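PDB 3JU7: putative PLP-dependent aminotransferase from Bacillus cereus ATCC 10987, which probably catalyses pyridoxal phosphate-dependent transfer of amino groups between substrates. Local coordinates for the interface of chains A and B. Numbering follows the deposited sequence. Chains: chain A/B, Putative PLP-dependent aminotransferase.

All four contacts belong to one two-fold symmetric interface between chains A and B. Distances here run between the centres of their C-alpha atoms. Contact 2 lies on the axis. Contact 4 is about 10 Å from it and shares A:Phe231 and A:Asn232. Contact 1 lies about 16 Å from contact 2 and 25 Å from contact 4. Contact 3 is more remote, about 24 Å from contact 2 and 36 Å from contact 1. Helix 90-97 and loop 218-220 serve contacts 1 and 4 with the chains exchanged; helix 62-73 serves contacts 2 and 4. Together they probably stabilise a functional dimer, as is usual in this family.

Contact 1: the interface of chains A and B. Residues chain A 89, 93, 326-329; chain B 218, 220, 226-227, 229-230.
B:Cys226 reaches into a pocket of chain A lined by A:Gln326, A:Leu328 and A:Phe329. Chain A buries 81 Å² of it. This loop-into-pocket contact probably helps hold the dimer. SG lies anti to its backbone N (chi1 174°), which sends the thiol into the corner beside A:Leu328 and the tip of the A:Phe329 ring. CB and the CD2 branch of A:Leu328 both touch SG, each at 3.6 Å. At the ring tip, CZ of A:Phe329 reaches SG at 3.8 Å. Within chain B, SG makes a weak hydrogen bond to O of B:Phe218.

Two hydrogen bonds clamp the backbone of B:Cys226. Its N donates to OE1 of A:Gln326, the side-chain amide oxygen, at 2.9 Å. The bond is nearly straight, 167° at the hydrogen, but the donor is tilted from the amide carbonyl plane. The extended A:Gln326 chain carries OE1 to this point. The carbonyl O of B:Cys226 accepts N of A:Leu328 at 3.2 Å. That donor belongs to the short 3-10 helix 327-329.

Beside this clamp, A:Val327 and B:Thr227 cross obliquely, with CG2 of each 4.0 Å apart. The ring edge of B:Phe220 meets A:Pro89, roughly perpendicular to it. CG of A:Pro89 lies in the ring plane, 3.9 Å from CE1 of B:Phe220. The branches of A:Leu93 gather round O of B:Gly230, with CD1 of A:Leu93 at 3.6 Å.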
loop_
_atom_site.group_PDB
_atom_site.type_symbol
_atom_site.label_atom_id
_atom_site.label_comp_id
_atom_site.label_asym_id
_atom_site.label_seq_id
_atom_site.Cartn_x
_atom_site.Cartn_y
_atom_site.Cartn_z
ATOM N N PRO A 89 16.233 -1.126 3.072
ATOM C CA PRO A 89 15.682 -2.493 2.984
ATOM C C PRO A 89 14.421 -2.684 2.137
ATOM O O PRO A 89 14.136 -3.807 1.762
ATOM C CB PRO A 89 15.452 -2.864 4.450
ATOM C CG PRO A 89 16.549 -2.135 5.193
ATOM C CD PRO A 89 16.632 -0.794 4.455
ATOM N N LEU A 93 13.327 -6.320 0.095
ATOM C CA LEU A 93 11.991 -6.779 0.508
ATOM C C LEU A 93 11.044 -6.821 -0.670
ATOM O O LEU A 93 10.267 -7.779 -0.826
ATOM C CB LEU A 93 11.413 -5.893 1.604
ATOM C CG LEU A 93 12.131 -6.029 2.951
ATOM C CD1 LEU A 93 11.659 -4.916 3.846
ATOM C CD2 LEU A 93 12.007 -7.462 3.592
ATOM N N GLN A 326 22.188 -7.045 7.604
ATOM C CA GLN A 326 20.974 -7.098 8.424
ATOM C C GLN A 326 20.419 -8.496 8.486
ATOM O O GLN A 326 20.526 -9.272 7.521
ATOM C CB GLN A 326 19.903 -6.146 7.897
ATOM C CG GLN A 326 20.345 -4.752 8.057
ATOM C CD GLN A 326 19.364 -3.732 7.594
ATOM O OE1 GLN A 326 18.158 -3.874 7.745
ATOM N NE2 GLN A 326 19.888 -2.666 7.049
ATOM N N VAL A 327 19.822 -8.809 9.633
ATOM C CA VAL A 327 19.382 -10.166 9.943
ATOM C C VAL A 327 18.642 -10.814 8.787
ATOM O O VAL A 327 18.944 -11.934 8.385
ATOM C CB VAL A 327 18.510 -10.167 11.221
ATOM C CG1 VAL A 327 17.737 -11.511 11.393
ATOM C CG2 VAL A 327 19.386 -9.843 12.434
ATOM N N LEU A 328 17.683 -10.122 8.191
ATOM C CA LEU A 328 16.826 -10.828 7.228
ATOM C C LEU A 328 17.545 -11.243 5.962
ATOM O O LEU A 328 17.140 -12.170 5.308
ATOM C CB LEU A 328 15.601 -10.007 6.866
ATOM C CG LEU A 328 14.436 -10.826 6.335
ATOM C CD1 LEU A 328 13.751 -11.569 7.481
ATOM C CD2 LEU A 328 13.446 -9.886 5.581
ATOM N N PHE A 329 18.617 -10.559 5.598
ATOM C CA PHE A 329 19.226 -10.753 4.296
ATOM C C PHE A 329 20.602 -11.390 4.315
ATOM O O PHE A 329 21.259 -11.449 3.293
ATOM C CB PHE A 329 19.346 -9.390 3.622
ATOM C CG PHE A 329 18.100 -8.563 3.688
ATOM C CD1 PHE A 329 16.985 -8.937 2.960
ATOM C CD2 PHE A 329 18.047 -7.417 4.458
ATOM C CE1 PHE A 329 15.869 -8.185 2.980
ATOM C CE2 PHE A 329 16.910 -6.627 4.484
ATOM C CZ PHE A 329 15.796 -7.025 3.781
ATOM N N PHE B 218 8.812 -2.266 7.281
ATOM C CA PHE B 218 10.049 -2.926 6.811
ATOM C C PHE B 218 10.605 -3.996 7.746
ATOM O O PHE B 218 11.778 -4.353 7.655
ATOM C CB PHE B 218 11.119 -1.850 6.491
ATOM C CG PHE B 218 10.559 -0.737 5.646
ATOM C CD1 PHE B 218 10.234 -0.971 4.319
ATOM C CD2 PHE B 218 10.269 0.491 6.195
ATOM C CE1 PHE B 218 9.648 0.022 3.533
ATOM C CE2 PHE B 218 9.711 1.486 5.431
ATOM C CZ PHE B 218 9.382 1.252 4.111
ATOM N N PHE B 220 11.257 -3.664 10.740
ATOM C CA PHE B 220 12.260 -3.014 11.573
ATOM C C PHE B 220 12.106 -3.275 13.056
ATOM O O PHE B 220 10.996 -3.251 13.585
ATOM C CB PHE B 220 12.208 -1.506 11.382
ATOM C CG PHE B 220 12.896 -0.997 10.131
ATOM C CD1 PHE B 220 13.763 -1.778 9.396
ATOM C CD2 PHE B 220 12.727 0.316 9.750
ATOM C CE1 PHE B 220 14.387 -1.272 8.281
ATOM C CE2 PHE B 220 13.367 0.826 8.629
ATOM C CZ PHE B 220 14.187 0.035 7.899
ATOM N N CYS B 226 16.171 -4.457 9.758
ATOM C CA CYS B 226 15.191 -5.417 9.274
ATOM C C CYS B 226 15.501 -6.843 9.801
ATOM O O CYS B 226 16.452 -7.451 9.369
ATOM C CB CYS B 226 15.139 -5.403 7.747
ATOM S SG CYS B 226 14.061 -6.717 7.129
ATOM N N THR B 227 14.674 -7.356 10.716
ATOM C CA THR B 227 14.869 -8.686 11.327
ATOM C C THR B 227 13.673 -9.623 11.068
ATOM O O THR B 227 13.639 -10.726 11.571
ATOM C CB THR B 227 15.131 -8.575 12.864
ATOM O OG1 THR B 227 13.926 -8.192 13.537
ATOM C CG2 THR B 227 16.239 -7.537 13.165
HETATM N N MSE B 229 10.274 -10.440 7.885
HETATM C CA MSE B 229 9.606 -10.053 6.661
HETATM C C MSE B 229 8.844 -8.754 6.872
HETATM O O MSE B 229 8.235 -8.541 7.915
HETATM C CB MSE B 229 8.631 -11.153 6.238
HETATM C CG MSE B 229 8.063 -10.980 4.877
HETATM SE SE MSE B 229 9.471 -10.880 3.540
HETATM C CE MSE B 229 8.229 -11.004 2.007
ATOM N N GLY B 230 8.875 -7.890 5.869
ATOM C CA GLY B 230 8.135 -6.634 5.927
ATOM C C GLY B 230 7.961 -5.944 4.596
ATOM O O GLY B 230 8.390 -6.410 3.548
#

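Contact 2: the interface of chains A and B. Residues chain A 61, 64, 67, 231-233; chain B 61, 64, 67, 231-233.
CG of A:Asn61 sits between its own backbone N and carbonyl carbon (chi1 68°), and CG of B:Asn232 is anti to its backbone N. These torsions lay the two side-chain amides face to face, with planes 3° apart. The two side chains run antiparallel. The twin pair, B:Asn61 and A:Asn232, is stacked too.

Each Asn61 amide is used at both ends. OD1 of A:Asn61 accepts N of A:Leu64 at 2.9 Å and so caps the start of helix 62-73. This fixes the rotation of the amide and turns its ND2 across the interface. ND2 donates to the backbone O of B:Asn232 at 2.9 Å. It approaches from above the carbonyl plane, 63° out of it, well off the oxygen's lone-pair directions.

Along the axis, like meets like. The two Leu64 side chains point tip to tip, and CD2 of A:Leu64 lies 3.4 Å from CD2 of B:Leu64, a tight fit. Selenomethionines A:Met67 and B:Met67 also meet tip to tip, CE to CE at 3.9 Å. Each lies roughly perpendicular to the partner's Phe231.

The site ties the N-terminal ends of the two helices 62-73 together at the centre of what is probably the functional dimer, as in related enzymes.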
loop_
_atom_site.group_PDB
_atom_site.type_symbol
_atom_site.label_atom_id
_atom_site.label_comp_id
_atom_site.label_asym_id
_atom_site.label_seq_id
_atom_site.Cartn_x
_atom_site.Cartn_y
_atom_site.Cartn_z
ATOM N N ASN A 61 2.703 3.942 -2.096
ATOM C CA ASN A 61 4.047 4.170 -1.590
ATOM C C ASN A 61 5.068 3.502 -2.550
ATOM O O ASN A 61 4.702 2.631 -3.372
ATOM C CB ASN A 61 4.184 3.713 -0.107
ATOM C CG ASN A 61 4.078 2.219 0.070
ATOM O OD1 ASN A 61 4.853 1.455 -0.537
ATOM N ND2 ASN A 61 3.172 1.779 0.962
ATOM N N LEU A 64 5.541 -0.415 -2.607
ATOM C CA LEU A 64 4.528 -1.087 -3.443
ATOM C C LEU A 64 4.770 -0.849 -4.942
ATOM O O LEU A 64 4.514 -1.711 -5.773
ATOM C CB LEU A 64 3.143 -0.593 -3.093
ATOM C CG LEU A 64 2.715 -0.859 -1.652
ATOM C CD1 LEU A 64 1.481 0.008 -1.384
ATOM C CD2 LEU A 64 2.480 -2.365 -1.391
HETATM N N MSE A 67 7.406 -3.266 -5.873
HETATM C CA MSE A 67 6.780 -4.597 -5.959
HETATM C C MSE A 67 6.023 -4.795 -7.269
HETATM O O MSE A 67 6.198 -5.811 -7.951
HETATM C CB MSE A 67 5.879 -4.853 -4.738
HETATM C CG MSE A 67 6.693 -5.094 -3.441
HETATM SE SE MSE A 67 5.577 -4.892 -1.868
HETATM C CE MSE A 67 4.535 -6.359 -2.147
ATOM N N PHE A 231 -2.805 -6.131 -6.985
ATOM C CA PHE A 231 -3.147 -5.875 -5.598
ATOM C C PHE A 231 -3.728 -4.472 -5.516
ATOM O O PHE A 231 -4.240 -3.952 -6.523
ATOM C CB PHE A 231 -1.933 -6.150 -4.662
ATOM C CG PHE A 231 -0.665 -5.396 -5.001
ATOM C CD1 PHE A 231 -0.636 -4.320 -5.872
ATOM C CD2 PHE A 231 0.497 -5.695 -4.326
ATOM C CE1 PHE A 231 0.544 -3.617 -6.118
ATOM C CE2 PHE A 231 1.682 -4.977 -4.577
ATOM C CZ PHE A 231 1.697 -3.939 -5.479
ATOM N N ASN A 232 -3.684 -3.851 -4.349
ATOM C CA ASN A 232 -4.104 -2.442 -4.217
ATOM C C ASN A 232 -2.929 -1.595 -3.843
ATOM O O ASN A 232 -2.401 -1.751 -2.721
ATOM C CB ASN A 232 -5.120 -2.268 -3.096
ATOM C CG ASN A 232 -5.733 -0.861 -3.045
ATOM O OD1 ASN A 232 -5.360 0.041 -3.823
ATOM N ND2 ASN A 232 -6.744 -0.690 -2.150
ATOM N N CYS A 233 -2.519 -0.723 -4.752
ATOM C CA CYS A 233 -1.517 0.293 -4.428
ATOM C C CYS A 233 -1.956 1.640 -4.966
ATOM O O CYS A 233 -1.128 2.466 -5.301
ATOM C CB CYS A 233 -0.141 -0.091 -4.973
ATOM S SG CYS A 233 -0.021 -0.035 -6.818
ATOM N N ASN B 61 -4.372 0.026 3.148
ATOM C CA ASN B 61 -5.623 -0.500 2.582
ATOM C C ASN B 61 -5.815 -1.945 3.042
ATOM O O ASN B 61 -4.871 -2.578 3.486
ATOM C CB ASN B 61 -5.692 -0.344 1.034
ATOM C CG ASN B 61 -4.639 -1.157 0.309
ATOM O OD1 ASN B 61 -4.584 -2.361 0.443
ATOM N ND2 ASN B 61 -3.802 -0.496 -0.463
ATOM N N LEU B 64 -3.578 -4.773 1.572
ATOM C CA LEU B 64 -2.274 -4.862 2.223
ATOM C C LEU B 64 -2.412 -5.502 3.586
ATOM O O LEU B 64 -1.515 -6.204 4.021
ATOM C CB LEU B 64 -1.596 -3.465 2.370
ATOM C CG LEU B 64 -1.239 -2.682 1.079
ATOM C CD1 LEU B 64 -0.645 -1.321 1.383
ATOM C CD2 LEU B 64 -0.283 -3.443 0.183
HETATM N N MSE B 67 -2.575 -9.238 3.098
HETATM C CA MSE B 67 -1.210 -9.672 2.815
HETATM C C MSE B 67 -0.384 -9.763 4.096
HETATM O O MSE B 67 0.249 -10.810 4.366
HETATM C CB MSE B 67 -0.555 -8.748 1.801
HETATM C CG MSE B 67 -1.240 -8.804 0.442
HETATM SE SE MSE B 67 -0.679 -7.442 -0.766
HETATM C CE MSE B 67 1.204 -7.873 -0.865
ATOM N N PHE B 231 7.260 -4.828 4.648
ATOM C CA PHE B 231 7.019 -3.968 3.495
ATOM C C PHE B 231 6.571 -2.628 4.021
ATOM O O PHE B 231 6.862 -2.319 5.171
ATOM C CB PHE B 231 6.110 -4.575 2.394
ATOM C CG PHE B 231 4.699 -5.006 2.815
ATOM C CD1 PHE B 231 4.175 -4.829 4.083
ATOM C CD2 PHE B 231 3.871 -5.563 1.852
ATOM C CE1 PHE B 231 2.864 -5.269 4.389
ATOM C CE2 PHE B 231 2.568 -5.975 2.153
ATOM C CZ PHE B 231 2.070 -5.815 3.411
ATOM N N ASN B 232 5.888 -1.819 3.213
ATOM C CA ASN B 232 5.311 -0.585 3.723
ATOM C C ASN B 232 3.790 -0.683 3.563
ATOM O O ASN B 232 3.317 -0.765 2.438
ATOM C CB ASN B 232 5.863 0.595 2.937
ATOM C CG ASN B 232 5.316 1.911 3.383
ATOM O OD1 ASN B 232 4.442 1.970 4.241
ATOM N ND2 ASN B 232 5.823 3.001 2.791
ATOM N N CYS B 233 3.026 -0.699 4.664
ATOM C CA CYS B 233 1.574 -0.515 4.550
ATOM C C CYS B 233 1.110 0.500 5.582
ATOM O O CYS B 233 -0.007 0.426 6.111
ATOM C CB CYS B 233 0.819 -1.823 4.688
ATOM S SG CYS B 233 1.070 -2.597 6.299
#

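Contact 3: the interface of chains A and B. Residues chain A 15, 19, 22-23, 26, 238; chain B 15, 18-19, 22.
B:Val15 sits in a groove formed by A:Leu19, A:Leu22, A:Lys23 and A:Asp26, and chain A buries 80 Å² of it. This N-terminal helix-to-helix patch probably helps hold the dimer. CG2 of B:Val15 is anti to the backbone N, and this methyl points toward the two leucines. CD1 of A:Leu19 reaches CG2 of B:Val15 at 3.6 Å. CD1 of A:Leu22 touches the same methyl. The other branch, CG1, meets the aliphatic part of A:Lys23, whose chain is bent at chi2 and chi3 and runs roughly perpendicular to the valine.

The twin of this packing lies alongside. CG2 of A:Val15 touches CD1 of B:Leu22 at 3.7 Å, and CD1 of B:Leu19 covers it too. The Leu22 side chains of the two chains point tip to tip between these clusters, their CD1 methyls 4.0 Å apart.

A hydrogen bond pins the start of 3-10 helix 15-17 of chain B. N of B:Val15 donates to OD2 of A:Asp26 at 2.8 Å. The carboxylate oxygen is met on its syn side, 17° out of its plane.

Further out, water 1 lies 2.5 Å from OD1 of A:Asp26 and also bonds the phenol oxygens of A:Tyr238 and B:Tyr18. This shared water probably steadies the carboxylate. It lies in the plane of both tyrosine rings. Backbone O of B:Val15 sits over the face of the B:Tyr18 ring. The phenol OH of B:Tyr18 touches the A:Tyr238 ring, 3.3 Å from its CE1.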
loop_
_atom_site.group_PDB
_atom_site.type_symbol
_atom_site.label_atom_id
_atom_site.label_comp_id
_atom_site.label_asym_id
_atom_site.label_seq_id
_atom_site.Cartn_x
_atom_site.Cartn_y
_atom_site.Cartn_z
ATOM N N VAL A 15 -1.937 22.909 5.090
ATOM C CA VAL A 15 -3.280 22.672 4.546
ATOM C C VAL A 15 -3.813 23.827 3.649
ATOM O O VAL A 15 -4.461 23.564 2.639
ATOM C CB VAL A 15 -4.323 22.299 5.637
ATOM C CG1 VAL A 15 -4.408 23.393 6.762
ATOM C CG2 VAL A 15 -5.696 21.999 4.963
ATOM N N LEU A 19 -6.281 23.337 0.043
ATOM C CA LEU A 19 -7.662 23.329 0.538
ATOM C C LEU A 19 -8.645 23.411 -0.635
ATOM O O LEU A 19 -9.626 22.702 -0.655
ATOM C CB LEU A 19 -7.894 24.461 1.546
ATOM C CG LEU A 19 -9.057 24.395 2.540
ATOM C CD1 LEU A 19 -9.158 23.023 3.180
ATOM C CD2 LEU A 19 -8.853 25.441 3.638
ATOM N N LEU A 22 -9.098 20.045 -1.884
ATOM C CA LEU A 22 -9.982 19.333 -0.964
ATOM C C LEU A 22 -11.457 19.721 -1.195
ATOM O O LEU A 22 -12.344 18.857 -1.166
ATOM C CB LEU A 22 -9.577 19.562 0.503
ATOM C CG LEU A 22 -8.205 19.006 0.912
ATOM C CD1 LEU A 22 -7.959 19.214 2.392
ATOM C CD2 LEU A 22 -8.049 17.552 0.587
ATOM N N LYS A 23 -11.733 21.002 -1.451
ATOM C CA LYS A 23 -13.099 21.395 -1.829
ATOM C C LYS A 23 -13.520 20.709 -3.123
ATOM O O LYS A 23 -14.637 20.232 -3.238
ATOM C CB LYS A 23 -13.278 22.911 -1.983
ATOM C CG LYS A 23 -13.069 23.733 -0.701
ATOM C CD LYS A 23 -13.846 23.269 0.555
ATOM C CE LYS A 23 -15.303 23.753 0.615
ATOM N NZ LYS A 23 -15.747 23.863 2.055
ATOM N N ASP A 26 -14.516 17.151 -2.329
ATOM C CA ASP A 26 -15.795 17.082 -1.626
ATOM C C ASP A 26 -16.955 17.374 -2.579
ATOM O O ASP A 26 -18.012 16.763 -2.433
ATOM C CB ASP A 26 -15.863 18.074 -0.452
ATOM C CG ASP A 26 -15.056 17.625 0.760
ATOM O OD1 ASP A 26 -14.756 16.417 0.843
ATOM O OD2 ASP A 26 -14.751 18.486 1.630
ATOM N N TYR A 238 -6.852 12.534 -1.945
ATOM C CA TYR A 238 -6.340 13.396 -0.925
ATOM C C TYR A 238 -4.808 13.513 -0.992
ATOM O O TYR A 238 -4.259 14.621 -0.966
ATOM C CB TYR A 238 -6.782 12.864 0.424
ATOM C CG TYR A 238 -8.290 12.858 0.667
ATOM C CD1 TYR A 238 -8.986 14.054 0.865
ATOM C CD2 TYR A 238 -9.017 11.655 0.766
ATOM C CE1 TYR A 238 -10.338 14.059 1.127
ATOM C CE2 TYR A 238 -10.371 11.670 1.035
ATOM C CZ TYR A 238 -11.026 12.876 1.213
ATOM O OH TYR A 238 -12.373 12.931 1.465
ATOM N N VAL B 15 -14.154 18.404 4.405
ATOM C CA VAL B 15 -12.915 18.907 5.008
ATOM C C VAL B 15 -13.128 19.624 6.333
ATOM O O VAL B 15 -12.312 19.487 7.255
ATOM C CB VAL B 15 -12.096 19.787 4.003
ATOM C CG1 VAL B 15 -12.957 20.989 3.397
ATOM C CG2 VAL B 15 -10.841 20.259 4.643
ATOM N N TYR B 18 -12.454 17.487 9.661
ATOM C CA TYR B 18 -11.098 17.092 10.060
ATOM C C TYR B 18 -10.041 18.209 9.881
ATOM O O TYR B 18 -8.861 17.947 10.058
ATOM C CB TYR B 18 -10.671 15.817 9.324
ATOM C CG TYR B 18 -10.739 15.895 7.805
ATOM C CD1 TYR B 18 -11.904 15.566 7.115
ATOM C CD2 TYR B 18 -9.634 16.259 7.063
ATOM C CE1 TYR B 18 -11.965 15.605 5.718
ATOM C CE2 TYR B 18 -9.685 16.314 5.658
ATOM C CZ TYR B 18 -10.854 15.992 4.998
ATOM O OH TYR B 18 -10.914 16.079 3.618
ATOM N N LEU B 19 -10.466 19.427 9.561
ATOM C CA LEU B 19 -9.563 20.591 9.481
ATOM C C LEU B 19 -8.756 20.844 10.760
ATOM O O LEU B 19 -7.571 21.142 10.669
ATOM C CB LEU B 19 -10.314 21.888 9.075
ATOM C CG LEU B 19 -9.468 23.105 8.656
ATOM C CD1 LEU B 19 -8.409 22.748 7.563
ATOM C CD2 LEU B 19 -10.300 24.311 8.256
ATOM N N LEU B 22 -5.914 18.450 10.630
ATOM C CA LEU B 22 -4.934 18.834 9.623
ATOM C C LEU B 22 -4.001 19.889 10.210
ATOM O O LEU B 22 -2.777 19.768 10.121
ATOM C CB LEU B 22 -5.609 19.320 8.346
ATOM C CG LEU B 22 -6.452 18.256 7.621
ATOM C CD1 LEU B 22 -6.985 18.774 6.270
ATOM C CD2 LEU B 22 -5.664 16.920 7.436
HETATM O O HOH W 1 -13.267 15.176 2.441
#

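Contact 4: the interface of chains A and B. Residues chain A 218, 220, 231-232; chain B 63, 88, 90, 93.
B:Phe88 packs into the corner formed by A:Phe218 and A:Phe220, the tight part of the contact. It turns its edge to the face of A:Phe218, and CE2 of B:Phe88 stands over the ring centre. The ring centroids are 4.9 Å apart and the planes 73° to each other. Backbone O of A:Phe231 lies over the opposite face, toward the rim. CG of B:Phe88 is anti to its backbone N (chi1 -174°), which turns the ring toward chain A. CE1 of B:Phe88 lies 3.7 Å from CZ of A:Phe220, at the edge of that ring. Within chain A, CB of A:Phe218 covers one face of A:Phe220.

The rim of A:Phe218 is also packed. The hydroxyl OG1 of B:Thr63 lies in the ring plane, a van der Waals contact 3.3 Å from CE1 of A:Phe218. CB of B:Ala90 meets the same ring carbon at 3.8 Å. CD1 of B:Leu93 lies 3.9 Å from CA of A:Phe218. CB of A:Asn232 rests against CB of B:Thr63.

Packing is looser toward A:Phe231, whose CB is 4.3 Å from CG2 of B:Thr63.

In the fold, the loop after helix 206-215 of chain A meets the starts of helices 62-73 and 90-97 of chain B; B:Phe88 precedes the latter.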
loop_
_atom_site.group_PDB
_atom_site.type_symbol
_atom_site.label_atom_id
_atom_site.label_comp_id
_atom_site.label_asym_id
_atom_site.label_seq_id
_atom_site.Cartn_x
_atom_site.Cartn_y
_atom_site.Cartn_z
ATOM N N PHE A 218 -6.051 -4.415 -8.648
ATOM C CA PHE A 218 -6.442 -5.816 -8.635
ATOM C C PHE A 218 -6.330 -6.553 -9.976
ATOM O O PHE A 218 -7.019 -7.563 -10.197
ATOM C CB PHE A 218 -7.881 -5.944 -8.081
ATOM C CG PHE A 218 -8.125 -5.118 -6.845
ATOM C CD1 PHE A 218 -7.650 -5.544 -5.614
ATOM C CD2 PHE A 218 -8.793 -3.920 -6.913
ATOM C CE1 PHE A 218 -7.846 -4.806 -4.483
ATOM C CE2 PHE A 218 -8.986 -3.167 -5.762
ATOM C CZ PHE A 218 -8.504 -3.629 -4.542
ATOM N N PHE A 220 -7.462 -5.605 -12.756
ATOM C CA PHE A 220 -8.752 -5.455 -13.411
ATOM C C PHE A 220 -8.647 -4.885 -14.776
ATOM O O PHE A 220 -7.917 -3.944 -14.974
ATOM C CB PHE A 220 -9.679 -4.518 -12.624
ATOM C CG PHE A 220 -10.314 -5.139 -11.431
ATOM C CD1 PHE A 220 -10.283 -6.520 -11.218
ATOM C CD2 PHE A 220 -11.022 -4.336 -10.530
ATOM C CE1 PHE A 220 -10.926 -7.095 -10.076
ATOM C CE2 PHE A 220 -11.646 -4.892 -9.400
ATOM C CZ PHE A 220 -11.603 -6.265 -9.183
ATOM N N PHE A 231 -2.805 -6.131 -6.985
ATOM C CA PHE A 231 -3.147 -5.875 -5.598
ATOM C C PHE A 231 -3.728 -4.472 -5.516
ATOM O O PHE A 231 -4.240 -3.952 -6.523
ATOM C CB PHE A 231 -1.933 -6.150 -4.662
ATOM C CG PHE A 231 -0.665 -5.396 -5.001
ATOM C CD1 PHE A 231 -0.636 -4.320 -5.872
ATOM C CD2 PHE A 231 0.497 -5.695 -4.326
ATOM C CE1 PHE A 231 0.544 -3.617 -6.118
ATOM C CE2 PHE A 231 1.682 -4.977 -4.577
ATOM C CZ PHE A 231 1.697 -3.939 -5.479
ATOM N N ASN A 232 -3.684 -3.851 -4.349
ATOM C CA ASN A 232 -4.104 -2.442 -4.217
ATOM C C ASN A 232 -2.929 -1.595 -3.843
ATOM O O ASN A 232 -2.401 -1.751 -2.721
ATOM C CB ASN A 232 -5.120 -2.268 -3.096
ATOM C CG ASN A 232 -5.733 -0.861 -3.045
ATOM O OD1 ASN A 232 -5.360 0.041 -3.823
ATOM N ND2 ASN A 232 -6.744 -0.690 -2.150
ATOM N N THR B 63 -6.422 -4.670 1.474
ATOM C CA THR B 63 -5.676 -5.660 0.680
ATOM C C THR B 63 -4.250 -5.863 1.226
ATOM O O THR B 63 -3.806 -7.001 1.388
ATOM C CB THR B 63 -5.684 -5.315 -0.843
ATOM O OG1 THR B 63 -7.048 -5.197 -1.288
ATOM C CG2 THR B 63 -4.944 -6.383 -1.669
ATOM N N PHE B 88 -14.220 -11.075 -3.142
ATOM C CA PHE B 88 -13.622 -10.054 -4.023
ATOM C C PHE B 88 -12.203 -10.545 -4.388
ATOM O O PHE B 88 -11.529 -11.184 -3.581
ATOM C CB PHE B 88 -13.588 -8.704 -3.289
ATOM C CG PHE B 88 -13.134 -7.524 -4.141
ATOM C CD1 PHE B 88 -13.857 -7.130 -5.252
ATOM C CD2 PHE B 88 -12.013 -6.786 -3.789
ATOM C CE1 PHE B 88 -13.447 -6.039 -6.034
ATOM C CE2 PHE B 88 -11.611 -5.710 -4.545
ATOM C CZ PHE B 88 -12.333 -5.336 -5.685
ATOM N N ALA B 90 -9.361 -9.429 -4.222
ATOM C CA ALA B 90 -8.321 -9.073 -3.284
ATOM C C ALA B 90 -7.937 -10.261 -2.401
ATOM O O ALA B 90 -6.783 -10.418 -2.042
ATOM C CB ALA B 90 -8.769 -7.874 -2.403
ATOM N N LEU B 93 -5.808 -12.844 -4.276
ATOM C CA LEU B 93 -4.570 -12.089 -4.573
ATOM C C LEU B 93 -3.650 -11.946 -3.355
ATOM O O LEU B 93 -2.446 -12.099 -3.495
ATOM C CB LEU B 93 -4.864 -10.717 -5.145
ATOM C CG LEU B 93 -5.387 -10.679 -6.577
ATOM C CD1 LEU B 93 -5.878 -9.264 -6.827
ATOM C CD2 LEU B 93 -4.323 -11.169 -7.660
#